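PDB 1D2Z: protein Tube from Drosophila melanogaster, which recruits the kinase Pelle to the plasma membrane through its death domain and activates it in the Toll pathway that sets embryonic dorsoventral polarity. Local coordinates for residues K24-N29 with Q89-E94; R33-I38 with G108-L113. All blocks are in the same frame, centred on the assembly; numbering follows the deposited sequence.

Overall arrangement
The two contacts illustrate how a small all-helical domain is closed by residues distant in sequence. Contact 1 joins helix 16-27 to helix 87-96, and contact 2 joins helix 31-38 to helix 107-116. Along the chain their segments alternate, so two consecutive helices of the first half are each tied to one of two consecutive helices of the second. Their centres lie about 11 Å apart in one continuous interior: Leu-35 of contact 2 packs on both Leu-26 and Met-91 of contact 1, and Met-36 also lies on Met-91. Around this core, residues from both early segments, Asn-29 and Lys-34, reach the death domain of Pelle, the partner that Tube recruits.

Contact 1 of 2, residues K24-N29 with Q89-E94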
loop_
_atom_site.group_PDB
_atom_site.type_symbol
_atom_site.label_atom_id
_atom_site.label_comp_id
_atom_site.label_asym_id
_atom_site.label_seq_id
_atom_site.Cartn_x
_atom_site.Cartn_y
_atom_site.Cartn_z
ATOM N N LYS B 24 4.516 -1.939 10.092
ATOM C CA LYS B 24 5.483 -2.556 9.185
ATOM C C LYS B 24 5.029 -2.478 7.730
ATOM O O LYS B 24 5.846 -2.352 6.813
ATOM C CB LYS B 24 5.773 -4.005 9.586
ATOM C CG LYS B 24 6.500 -4.131 10.927
ATOM C CD LYS B 24 7.650 -3.113 11.045
ATOM C CE LYS B 24 8.760 -3.353 10.025
ATOM N NZ LYS B 24 9.680 -2.175 9.948
ATOM N N ILE B 25 3.719 -2.531 7.527
ATOM C CA ILE B 25 3.154 -2.430 6.188
ATOM C C ILE B 25 3.374 -1.003 5.678
ATOM O O ILE B 25 3.866 -0.798 4.567
ATOM C CB ILE B 25 1.650 -2.779 6.208
ATOM C CG1 ILE B 25 1.474 -4.234 6.661
ATOM C CG2 ILE B 25 1.025 -2.550 4.828
ATOM C CD1 ILE B 25 0.046 -4.682 6.759
ATOM N N LEU B 26 3.065 -0.022 6.523
ATOM C CA LEU B 26 3.227 1.385 6.165
ATOM C C LEU B 26 4.686 1.817 6.049
ATOM O O LEU B 26 4.977 2.844 5.435
ATOM C CB LEU B 26 2.490 2.283 7.165
ATOM C CG LEU B 26 0.959 2.250 7.113
ATOM C CD1 LEU B 26 0.370 2.973 8.321
ATOM C CD2 LEU B 26 0.473 2.877 5.811
ATOM N N ASP B 27 5.597 1.059 6.664
ATOM C CA ASP B 27 7.021 1.381 6.588
ATOM C C ASP B 27 7.542 1.163 5.172
ATOM O O ASP B 27 8.458 1.854 4.733
ATOM C CB ASP B 27 7.845 0.539 7.568
ATOM C CG ASP B 27 7.770 1.055 8.992
ATOM O OD1 ASP B 27 7.592 2.277 9.182
ATOM O OD2 ASP B 27 7.902 0.236 9.925
ATOM N N GLU B 28 6.960 0.197 4.465
ATOM C CA GLU B 28 7.371 -0.092 3.094
ATOM C C GLU B 28 7.106 1.101 2.182
ATOM O O GLU B 28 6.031 1.702 2.223
ATOM C CB GLU B 28 6.644 -1.324 2.554
ATOM C CG GLU B 28 7.042 -2.625 3.232
ATOM C CD GLU B 28 6.495 -3.856 2.525
ATOM O OE1 GLU B 28 6.399 -3.853 1.272
ATOM O OE2 GLU B 28 6.176 -4.838 3.229
ATOM N N ASN B 29 8.117 1.460 1.394
ATOM C CA ASN B 29 8.036 2.573 0.451
ATOM C C ASN B 29 7.685 3.886 1.164
ATOM O O ASN B 29 7.142 4.813 0.560
ATOM C CB ASN B 29 7.032 2.248 -0.670
ATOM C CG ASN B 29 7.373 0.948 -1.410
ATOM O OD1 ASN B 29 8.485 0.784 -1.920
ATOM N ND2 ASN B 29 6.412 0.018 -1.469
ATOM N N GLN B 89 5.419 3.430 13.166
ATOM C CA GLN B 89 5.064 3.214 14.567
ATOM C C GLN B 89 5.122 4.551 15.307
ATOM O O GLN B 89 4.198 4.907 16.045
ATOM C CB GLN B 89 6.033 2.213 15.195
ATOM C CG GLN B 89 5.765 1.867 16.649
ATOM C CD GLN B 89 6.602 0.692 17.115
ATOM O OE1 GLN B 89 6.068 -0.346 17.509
ATOM N NE2 GLN B 89 7.921 0.843 17.059
ATOM N N MET B 90 6.192 5.308 15.075
ATOM C CA MET B 90 6.343 6.614 15.711
ATOM C C MET B 90 5.260 7.568 15.227
ATOM O O MET B 90 4.728 8.355 16.008
ATOM C CB MET B 90 7.726 7.200 15.434
ATOM C CG MET B 90 8.850 6.481 16.162
ATOM S SD MET B 90 10.474 7.161 15.780
ATOM C CE MET B 90 10.133 8.880 15.897
ATOM N N MET B 91 4.922 7.477 13.942
ATOM C CA MET B 91 3.888 8.330 13.364
ATOM C C MET B 91 2.540 8.069 14.038
ATOM O O MET B 91 1.841 9.003 14.420
ATOM C CB MET B 91 3.780 8.088 11.852
ATOM C CG MET B 91 2.706 8.906 11.147
ATOM S SD MET B 91 1.058 8.164 11.215
ATOM C CE MET B 91 1.234 6.892 10.004
ATOM N N ILE B 92 2.194 6.796 14.189
ATOM C CA ILE B 92 0.932 6.422 14.814
ATOM C C ILE B 92 0.915 6.765 16.307
ATOM O O ILE B 92 -0.093 7.253 16.803
ATOM C CB ILE B 92 0.601 4.926 14.547
ATOM C CG1 ILE B 92 0.413 4.719 13.037
ATOM C CG2 ILE B 92 -0.667 4.507 15.292
ATOM C CD1 ILE B 92 0.323 3.283 12.600
ATOM N N ASP B 93 2.041 6.572 17.001
ATOM C CA ASP B 93 2.126 6.898 18.431
ATOM C C ASP B 93 1.778 8.368 18.656
ATOM O O ASP B 93 1.107 8.722 19.625
ATOM C CB ASP B 93 3.533 6.631 18.987
ATOM C CG ASP B 93 3.842 5.157 19.140
ATOM O OD1 ASP B 93 2.908 4.339 19.272
ATOM O OD2 ASP B 93 5.039 4.812 19.139
ATOM N N GLU B 94 2.245 9.218 17.749
ATOM C CA GLU B 94 1.981 10.646 17.821
ATOM C C GLU B 94 0.525 10.953 17.458
ATOM O O GLU B 94 -0.146 11.718 18.147
ATOM C CB GLU B 94 2.926 11.393 16.869
ATOM C CG GLU B 94 2.734 12.906 16.817
ATOM C CD GLU B 94 3.156 13.607 18.100
ATOM O OE1 GLU B 94 4.207 13.243 18.676
ATOM O OE2 GLU B 94 2.436 14.536 18.526
#
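Leu-26, in the last turn of helix 16-27, faces Met-91 and Ile-92 of helix 87-96 across a wide backbone gap, the CA atoms of Leu-26 and Ile-92 standing 10.3 Å apart. Three side chains span the distance with their ends. From Leu-26 the CD1 branch does the touching: it runs on from CA in an extended line and comes within 4.3 Å of Ile-92 CD1. Ile-92 is stretched out too, and the CD1 methyl of Leu-26 points at the Ile-92 CD1 methyl, which it meets from the side. Met-91 arrives by a bent route, its chain folding at both of its outer torsions (chi2 -85°, chi3 -76°), which brings its CE to 4.4 Å from the same Leu-26 CD1. Met-91 CE and Ile-92 CD1 are themselves 4.5 Å apart, and the three methyls therefore form a nearly equilateral triangle. This is a loose apolar meeting in the interior of the six-helix bundle of a death domain; Trp-32 borders it beside Met-91, and Ala-122 of helix 120-130 lies against Leu-26. Beside the apolar part, Asp-27 turns its carboxylate to the start of helix 87-96. Lys-24 curls alongside its own helix, toward the residue one turn on, to put NZ 3.0 Å from Asp-27 OD2, a salt bridge made on the anti side of that oxygen and 28° out of the carboxylate plane. The hydroxyls of Ser-88 and of Ser-86, which also accepts the backbone N-H of Gln-89, hydrogen-bond to OD1 and OD2 respectively and fix the rotation of the group, and the nearby helix N-terminus would probably stabilise its negative charge. Beyond the helix end, Asn-29 gives an ND2 hydrogen bond to the backbone oxygen of Asn-67 in the Pelle chain.

Contact 2 of 2, residues R33-I38 with G108-L113; sequences RKLMSI and GVLLQL
Leu-35 meets Leu-110 and Leu-113, and Ile-38 meets Leu-113, where two helices of the death-domain bundle pass at 111°, their axes 10.9 Å apart at closest approach, in a largely buried contact near the centre of the chain. At the start of segment 108-113, Gly-108 O is gripped twice by Gln-112, by its backbone N and, from the opposite face of the carbonyl plane, by NE2 at 3.1 Å. The NE2 bond is nearly straight (169° at the hydrogen) but comes from above the carbonyl. Leu-110, the first residue to reach across, has CG anti to its own N, and its CD1 lies 3.8 Å from Leu-35 CD2, the two side chains crossing at about a right angle. Trp-95 and Val-126 pack on Leu-110 from other helices. Leu-111 turns instead to helix 120-130. In Gln-112, OE1 accepts from Leu-54 N and NE2 also bonds Cys-48 O, so that its polar end ties helix 107-116 to helix 45-49 and to the loop that follows it. Leu-113 takes the second fork of Leu-35: Leu-35 CD1 rests 3.8 Å from Leu-113 CB, so the two methyls of one leucine are divided between residues three apart on the opposing helix. Ile-38 covers the same residue from farther along its helix, its CG1 set between the backbone N and the carbonyl carbon (chi1 69°). Its CD1 is 4.4 Å from Leu-113 CD2 and settles closer still to the backbone, 3.5 Å from Leu-113 O.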
loop_
_atom_site.group_PDB
_atom_site.type_symbol
_atom_site.label_atom_id
_atom_site.label_comp_id
_atom_site.label_asym_id
_atom_site.label_seq_id
_atom_site.Cartn_x
_atom_site.Cartn_y
_atom_site.Cartn_z
ATOM N N ARG B 33 4.369 8.423 5.297
ATOM C CA ARG B 33 4.430 9.836 4.931
ATOM C C ARG B 33 3.191 10.248 4.146
ATOM O O ARG B 33 2.631 11.321 4.371
ATOM C CB ARG B 33 5.687 10.145 4.105
ATOM C CG ARG B 33 6.988 9.919 4.840
ATOM C CD ARG B 33 8.156 10.589 4.130
ATOM N NE ARG B 33 9.428 10.197 4.729
ATOM C CZ ARG B 33 10.398 9.565 4.075
ATOM N NH1 ARG B 33 10.255 9.262 2.790
ATOM N NH2 ARG B 33 11.491 9.179 4.724
ATOM N N LYS B 34 2.753 9.382 3.235
ATOM C CA LYS B 34 1.580 9.664 2.418
ATOM C C LYS B 34 0.322 9.769 3.276
ATOM O O LYS B 34 -0.509 10.655 3.067
ATOM C CB LYS B 34 1.406 8.589 1.348
ATOM C CG LYS B 34 2.613 8.431 0.436
ATOM C CD LYS B 34 2.366 7.360 -0.610
ATOM C CE LYS B 34 3.603 7.119 -1.444
ATOM N NZ LYS B 34 3.327 6.200 -2.577
ATOM N N LEU B 35 0.176 8.858 4.234
ATOM C CA LEU B 35 -0.980 8.877 5.128
ATOM C C LEU B 35 -0.942 10.119 6.020
ATOM O O LEU B 35 -1.918 10.864 6.103
ATOM C CB LEU B 35 -1.008 7.615 6.002
ATOM C CG LEU B 35 -1.980 7.582 7.193
ATOM C CD1 LEU B 35 -3.426 7.691 6.727
ATOM C CD2 LEU B 35 -1.773 6.300 7.985
ATOM N N MET B 36 0.205 10.351 6.654
ATOM C CA MET B 36 0.367 11.479 7.568
ATOM C C MET B 36 0.072 12.822 6.925
ATOM O O MET B 36 -0.555 13.686 7.541
ATOM C CB MET B 36 1.773 11.492 8.167
ATOM C CG MET B 36 1.970 12.519 9.276
ATOM S SD MET B 36 3.522 12.296 10.149
ATOM C CE MET B 36 3.414 13.629 11.363
ATOM N N SER B 37 0.476 12.961 5.665
ATOM C CA SER B 37 0.291 14.193 4.909
ATOM C C SER B 37 -1.147 14.538 4.561
ATOM O O SER B 37 -1.463 15.707 4.354
ATOM C CB SER B 37 1.123 14.145 3.624
ATOM O OG SER B 37 2.508 14.142 3.927
ATOM N N ILE B 38 -2.013 13.532 4.474
ATOM C CA ILE B 38 -3.403 13.786 4.116
ATOM C C ILE B 38 -4.416 13.766 5.257
ATOM O O ILE B 38 -5.609 13.936 5.019
ATOM C CB ILE B 38 -3.889 12.856 2.983
ATOM C CG1 ILE B 38 -3.993 11.411 3.474
ATOM C CG2 ILE B 38 -2.935 12.955 1.787
ATOM C CD1 ILE B 38 -4.923 10.549 2.628
ATOM N N GLY B 108 -11.963 3.409 11.747
ATOM C CA GLY B 108 -12.791 3.757 10.601
ATOM C C GLY B 108 -12.218 4.936 9.835
ATOM O O GLY B 108 -12.249 4.954 8.606
ATOM N N VAL B 109 -11.712 5.929 10.566
ATOM C CA VAL B 109 -11.099 7.099 9.956
ATOM C C VAL B 109 -9.793 6.680 9.280
ATOM O O VAL B 109 -9.495 7.122 8.175
ATOM C CB VAL B 109 -10.844 8.213 10.999
ATOM C CG1 VAL B 109 -9.848 9.232 10.467
ATOM C CG2 VAL B 109 -12.156 8.907 11.339
ATOM N N LEU B 110 -9.038 5.799 9.935
ATOM C CA LEU B 110 -7.777 5.312 9.374
ATOM C C LEU B 110 -8.027 4.580 8.057
ATOM O O LEU B 110 -7.378 4.866 7.053
ATOM C CB LEU B 110 -7.070 4.375 10.354
ATOM C CG LEU B 110 -5.934 3.515 9.778
ATOM C CD1 LEU B 110 -4.735 4.387 9.430
ATOM C CD2 LEU B 110 -5.541 2.434 10.780
ATOM N N LEU B 111 -8.993 3.662 8.062
ATOM C CA LEU B 111 -9.322 2.884 6.870
ATOM C C LEU B 111 -9.654 3.770 5.674
ATOM O O LEU B 111 -9.107 3.581 4.593
ATOM C CB LEU B 111 -10.484 1.923 7.145
ATOM C CG LEU B 111 -10.998 1.150 5.920
ATOM C CD1 LEU B 111 -9.879 0.303 5.344
ATOM C CD2 LEU B 111 -12.198 0.274 6.282
ATOM N N GLN B 112 -10.533 4.744 5.877
ATOM C CA GLN B 112 -10.927 5.643 4.799
ATOM C C GLN B 112 -9.776 6.518 4.302
ATOM O O GLN B 112 -9.676 6.786 3.105
ATOM C CB GLN B 112 -12.133 6.479 5.220
ATOM C CG GLN B 112 -13.397 5.645 5.306
ATOM C CD GLN B 112 -14.563 6.400 5.896
ATOM O OE1 GLN B 112 -15.386 6.961 5.171
ATOM N NE2 GLN B 112 -14.653 6.406 7.221
ATOM N N LEU B 113 -8.898 6.946 5.210
ATOM C CA LEU B 113 -7.740 7.748 4.805
ATOM C C LEU B 113 -6.746 6.866 4.036
ATOM O O LEU B 113 -6.139 7.318 3.071
ATOM C CB LEU B 113 -7.064 8.414 6.009
ATOM C CG LEU B 113 -7.857 9.549 6.681
ATOM C CD1 LEU B 113 -7.075 10.112 7.850
ATOM C CD2 LEU B 113 -8.154 10.659 5.671
#